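Local coordinates for protein CaaX farnesyltransferase alpha subunit Ram2 (Aspergillus fumigatus, PDB 4L9P) that probably acts as the alpha subunit of a protein farnesyltransferase, the enzyme that attaches a farnesyl group to CaaX-motif proteins, and may also serve in CaaX geranylgeranylation, at residues A[108-111]-A[112-115]; A[147-150]-A[151-154]. The protein carries 1 engineered substitution. All coordinates share one frame; numbering follows the deposited sequence.

Contact 1 of 2, residues A[108-111]-A[112-115]; sequences EIEW and LNKV
Trp-111 and Val-115 form an i to i+4 CH-pi contact within one helix, 105-118, which lies in a prenyltransferase alpha-subunit repeat of the TPR clan. Val-115 CG2 sits over one face of the six-membered ring of Trp-111. Val-115 CG2 is 3.7 Å from the centroid of that ring and 15° off the ring normal. The ring atom closest to Val-115 CG2 is Trp-111 CZ2, at 3.6 Å, so the methyl lies toward the rim. The indole reaches this place because Trp-111 CG is anti to the backbone N (chi1 171°), which turns the ring along the helix toward the next turn. The carbonyl of Glu-108 meets the ring edge in plane. The same carbonyl accepts the N-H of Leu-112, at 2.8 Å from Glu-108 O to Leu-112 N. Trp-111 O receives Val-115 N at 3.2 Å, and Lys-114 N gives it a second, weak bond.

Elsewhere on the helix, the Glu-110 and Asn-113 side chains run alongside each other in one direction, with carboxylate and amide planes 82° apart. A water accepts from Asn-113 ND2 (2.9 Å) and donates to Glu-110 OE2. Glu-110 has two conformers, so this bridge is less certain. Asn-113 OD1 passes 3.8 Å from Ile-109 CG2.

Helices 88-100 and 123-133 pack against this one. Glu-108 pairs with Arg-94 of the first and His-128 of the second, and Arg-94 also makes a cation-pi contact with Trp-111. Arg-129 of helix 123-133 donates to Asn-113 OD1 and packs on Ile-109 and Leu-112, while Leu-112 also meets Trp-91 of helix 88-100.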
loop_
_atom_site.group_PDB
_atom_site.type_symbol
_atom_site.label_atom_id
_atom_site.label_comp_id
_atom_site.label_asym_id
_atom_site.label_seq_id
_atom_site.Cartn_x
_atom_site.Cartn_y
_atom_site.Cartn_z
ATOM N N GLU A 108 27.692 5.053 -15.179
ATOM C CA GLU A 108 26.688 5.372 -14.175
ATOM C C GLU A 108 26.044 4.097 -13.632
ATOM O O GLU A 108 25.830 4.025 -12.387
ATOM C CB GLU A 108 25.623 6.339 -14.728
ATOM C CG GLU A 108 24.476 6.642 -13.734
ATOM C CD GLU A 108 24.825 7.517 -12.513
ATOM O OE1 GLU A 108 26.014 7.877 -12.297
ATOM O OE2 GLU A 108 23.885 7.847 -11.724
ATOM N N ILE A 109 25.704 3.147 -14.484
ATOM C CA ILE A 109 25.135 1.900 -13.963
ATOM C C ILE A 109 26.117 1.165 -13.059
ATOM O O ILE A 109 25.711 0.664 -12.003
ATOM C CB ILE A 109 24.634 0.993 -15.107
ATOM C CG1 ILE A 109 23.372 1.602 -15.776
ATOM C CG2 ILE A 109 24.393 -0.429 -14.624
ATOM C CD1 ILE A 109 22.074 1.443 -14.963
ATOM N N GLU A 110 27.400 1.137 -13.398
ATOM C CA GLU A 110 28.317 0.445 -12.506
ATOM C C GLU A 110 28.400 1.163 -11.142
ATOM O O GLU A 110 28.477 0.495 -10.087
ATOM C CB GLU A 110 29.686 0.285 -13.201
ATOM C CG GLU A 110 29.568 -0.583 -14.461
ATOM C CD GLU A 110 29.124 -2.037 -14.185
ATOM O OE1 GLU A 110 29.844 -2.718 -13.400
ATOM O OE2 GLU A 110 28.068 -2.493 -14.711
ATOM N N TRP A 111 28.324 2.492 -11.125
ATOM C CA TRP A 111 28.251 3.221 -9.833
ATOM C C TRP A 111 26.921 2.898 -9.101
ATOM O O TRP A 111 26.921 2.605 -7.879
ATOM C CB TRP A 111 28.367 4.717 -10.101
ATOM C CG TRP A 111 28.103 5.553 -8.901
ATOM C CD1 TRP A 111 29.007 5.890 -7.920
ATOM C CD2 TRP A 111 26.867 6.185 -8.544
ATOM N NE1 TRP A 111 28.384 6.691 -6.953
ATOM C CE2 TRP A 111 27.085 6.895 -7.330
ATOM C CE3 TRP A 111 25.603 6.238 -9.139
ATOM C CZ2 TRP A 111 26.070 7.624 -6.708
ATOM C CZ3 TRP A 111 24.600 6.961 -8.514
ATOM C CH2 TRP A 111 24.844 7.633 -7.297
ATOM N N LEU A 112 25.804 2.926 -9.834
ATOM C CA LEU A 112 24.493 2.683 -9.226
ATOM C C LEU A 112 24.439 1.285 -8.621
ATOM O O LEU A 112 23.856 1.102 -7.548
ATOM C CB LEU A 112 23.430 2.846 -10.325
ATOM C CG LEU A 112 21.993 2.742 -9.767
ATOM C CD1 LEU A 112 21.663 3.829 -8.728
ATOM C CD2 LEU A 112 21.024 2.784 -10.966
ATOM N N ASN A 113 25.066 0.305 -9.273
ATOM C CA ASN A 113 25.046 -1.052 -8.724
ATOM C C ASN A 113 25.662 -1.072 -7.313
ATOM O O ASN A 113 25.183 -1.794 -6.424
ATOM C CB ASN A 113 25.895 -1.992 -9.568
ATOM C CG ASN A 113 25.278 -2.331 -10.893
ATOM O OD1 ASN A 113 24.101 -2.045 -11.156
ATOM N ND2 ASN A 113 26.084 -2.921 -11.778
ATOM N N LYS A 114 26.729 -0.319 -7.094
ATOM C CA LYS A 114 27.338 -0.257 -5.766
ATOM C C LYS A 114 26.422 0.374 -4.729
ATOM O O LYS A 114 26.364 -0.072 -3.576
ATOM C CB LYS A 114 28.673 0.560 -5.850
ATOM C CG LYS A 114 29.721 -0.154 -6.718
ATOM C CD LYS A 114 30.889 0.794 -7.060
ATOM C CE LYS A 114 31.641 0.375 -8.355
ATOM N NZ LYS A 114 32.843 1.192 -8.794
ATOM N N VAL A 115 25.714 1.432 -5.117
ATOM C CA VAL A 115 24.758 2.055 -4.221
ATOM C C VAL A 115 23.612 1.088 -3.880
ATOM O O VAL A 115 23.198 0.965 -2.720
ATOM C CB VAL A 115 24.177 3.381 -4.843
ATOM C CG1 VAL A 115 23.277 4.091 -3.789
ATOM C CG2 VAL A 115 25.310 4.369 -5.264
HETATM O O HOH W 1 25.501 -4.066 -14.374
#

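Contact 2 of 2, residues A[147-150]-A[151-154]; sequences QDFL and MEMF
Phe-149, Leu-150 and Met-151 carry this i to i+4 contact on helix 146-156, which belongs to a TPR-clan repeat of the prenyltransferase alpha subunit. Phe-149 makes a Met-aromatic contact with Met-153. Met-153 SD lies 4.7 Å from the centroid of the Phe-149 ring and approaches obliquely, 45° off the normal. Phe-149 CZ is the nearest ring atom to Met-153 SD, at 3.9 Å. With chi1 at -176°, Phe-149 CG lies opposite the backbone N and the ring runs toward Met-153. The folded Met-153 chain turns its CG and SD to the CE2-CZ side of that ring. Glu-152 OE2 comes obliquely to within 3.6 Å of Phe-149 CD1, with ring and carboxylate planes 70° apart. Glu-152 is modelled in two conformers, so this approach is doubtful.

Met-151 CG lies 3.5 Å from Gln-147 O. The bent Met-151 chain brings its sulfur to the ring edge of Phe-154, in the ring plane.

Phe-149 packs against Ala-116 and Leu-117 of helix 105-118, and with Leu-150 it meets Trp-126 of helix 123-133. Met-151 touches Arg-167 of helix 161-174 and, on helix 180-192, Arg-181 and Asp-185. Phe-154 stacks on Trp-164.

The i to i+4 bonds of the helix set the spacing of these residues. Met-151 N donates to Gln-147 O at 3.0 Å, and Met-153 N donates to Phe-149 O. Leu-150 meets Phe-154 twice over. Leu-150 CB is 4.3 Å from Phe-154 CE2. Phe-154 N donates to Leu-150 O at 2.9 Å, and the Phe-154 ring stands obliquely to the same oxygen, with Phe-154 CD2 3.3 Å from Leu-150 O.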
loop_
_atom_site.group_PDB
_atom_site.type_symbol
_atom_site.label_atom_id
_atom_site.label_comp_id
_atom_site.label_asym_id
_atom_site.label_seq_id
_atom_site.Cartn_x
_atom_site.Cartn_y
_atom_site.Cartn_z
ATOM N N GLN A 147 20.731 -8.999 -16.074
ATOM C CA GLN A 147 19.937 -10.040 -15.346
ATOM C C GLN A 147 20.753 -10.602 -14.170
ATOM O O GLN A 147 20.205 -10.816 -13.065
ATOM C CB GLN A 147 19.472 -11.138 -16.324
ATOM C CG GLN A 147 18.414 -10.628 -17.302
ATOM C CD GLN A 147 18.225 -11.563 -18.457
ATOM O OE1 GLN A 147 19.200 -12.108 -18.998
ATOM N NE2 GLN A 147 16.969 -11.794 -18.859
ATOM N N ASP A 148 22.049 -10.779 -14.342
ATOM C CA ASP A 148 22.863 -11.271 -13.235
ATOM C C ASP A 148 22.896 -10.284 -12.064
ATOM O O ASP A 148 22.907 -10.713 -10.906
ATOM C CB ASP A 148 24.333 -11.493 -13.705
ATOM C CG ASP A 148 24.513 -12.807 -14.430
ATOM O OD1 ASP A 148 23.540 -13.520 -14.697
ATOM O OD2 ASP A 148 25.657 -13.128 -14.762
ATOM N N PHE A 149 22.933 -8.984 -12.345
ATOM C CA PHE A 149 22.897 -8.033 -11.249
ATOM C C PHE A 149 21.571 -8.176 -10.491
ATOM O O PHE A 149 21.545 -8.122 -9.223
ATOM C CB PHE A 149 23.046 -6.562 -11.707
ATOM C CG PHE A 149 23.109 -5.650 -10.525
ATOM C CD1 PHE A 149 24.213 -5.722 -9.683
ATOM C CD2 PHE A 149 22.055 -4.826 -10.199
ATOM C CE1 PHE A 149 24.248 -4.997 -8.499
ATOM C CE2 PHE A 149 22.104 -4.017 -9.031
ATOM C CZ PHE A 149 23.182 -4.140 -8.174
ATOM N N LEU A 150 20.442 -8.307 -11.200
ATOM C CA LEU A 150 19.173 -8.440 -10.493
ATOM C C LEU A 150 19.232 -9.724 -9.638
ATOM O O LEU A 150 18.708 -9.713 -8.491
ATOM C CB LEU A 150 18.009 -8.537 -11.475
ATOM C CG LEU A 150 17.939 -7.288 -12.366
ATOM C CD1 LEU A 150 16.680 -7.416 -13.225
ATOM C CD2 LEU A 150 17.966 -5.978 -11.580
ATOM N N MET A 151 19.860 -10.804 -10.105
ATOM C CA MET A 151 19.985 -11.990 -9.266
ATOM C C MET A 151 20.915 -11.805 -8.079
ATOM O O MET A 151 20.684 -12.458 -7.047
ATOM C CB MET A 151 20.442 -13.181 -10.101
ATOM C CG MET A 151 19.371 -13.590 -11.147
ATOM S SD MET A 151 17.779 -14.034 -10.426
ATOM C CE MET A 151 18.076 -15.767 -10.061
ATOM N N GLU A 152 21.908 -10.908 -8.157
ATOM C CA GLU A 152 22.694 -10.532 -6.983
ATOM C C GLU A 152 21.786 -9.916 -5.925
ATOM O O GLU A 152 21.940 -10.157 -4.708
ATOM C CB GLU A 152 23.756 -9.490 -7.357
ATOM C CG GLU A 152 24.904 -9.430 -6.368
ATOM C CD GLU A 152 26.171 -8.697 -6.893
ATOM O OE1 GLU A 152 27.105 -8.485 -6.112
ATOM O OE2 GLU A 152 26.218 -8.301 -8.065
ATOM N N MET A 153 20.829 -9.095 -6.374
ATOM C CA MET A 153 19.900 -8.466 -5.407
ATOM C C MET A 153 18.985 -9.527 -4.826
ATOM O O MET A 153 18.742 -9.516 -3.592
ATOM C CB MET A 153 19.050 -7.390 -6.109
ATOM C CG MET A 153 19.847 -6.202 -6.644
ATOM S SD MET A 153 20.694 -5.234 -5.341
ATOM C CE MET A 153 19.314 -4.772 -4.259
ATOM N N PHE A 154 18.429 -10.385 -5.676
ATOM C CA PHE A 154 17.485 -11.379 -5.152
ATOM C C PHE A 154 18.133 -12.428 -4.264
ATOM O O PHE A 154 17.443 -13.051 -3.456
ATOM C CB PHE A 154 16.723 -12.065 -6.328
ATOM C CG PHE A 154 15.803 -11.157 -7.064
ATOM C CD1 PHE A 154 14.949 -10.316 -6.379
ATOM C CD2 PHE A 154 15.757 -11.207 -8.455
ATOM C CE1 PHE A 154 14.055 -9.481 -7.096
ATOM C CE2 PHE A 154 14.886 -10.420 -9.156
ATOM C CZ PHE A 154 14.034 -9.527 -8.493
#

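How the contacts relate
Contacts 1 and 2 lie on helices from two successive repeats, with centres about 13 Å apart. They touch directly where Asn-113 OD1 packs 3.5 Å from Phe-149 CE2. Arg-129 of helix 123-133 serves both: it donates to that same Asn-113 oxygen and also packs on Phe-149. Helix 123-133 therefore touches both helices. Contact 2 is the more buried and lies nearer the middle of the chain: its centre is about 15 Å from the chain centre, that of contact 1 about 22 Å. Its Phe-154 side chain is about 11 Å from the bound farnesyl diphosphate analogue FII, so it does not touch the ligand.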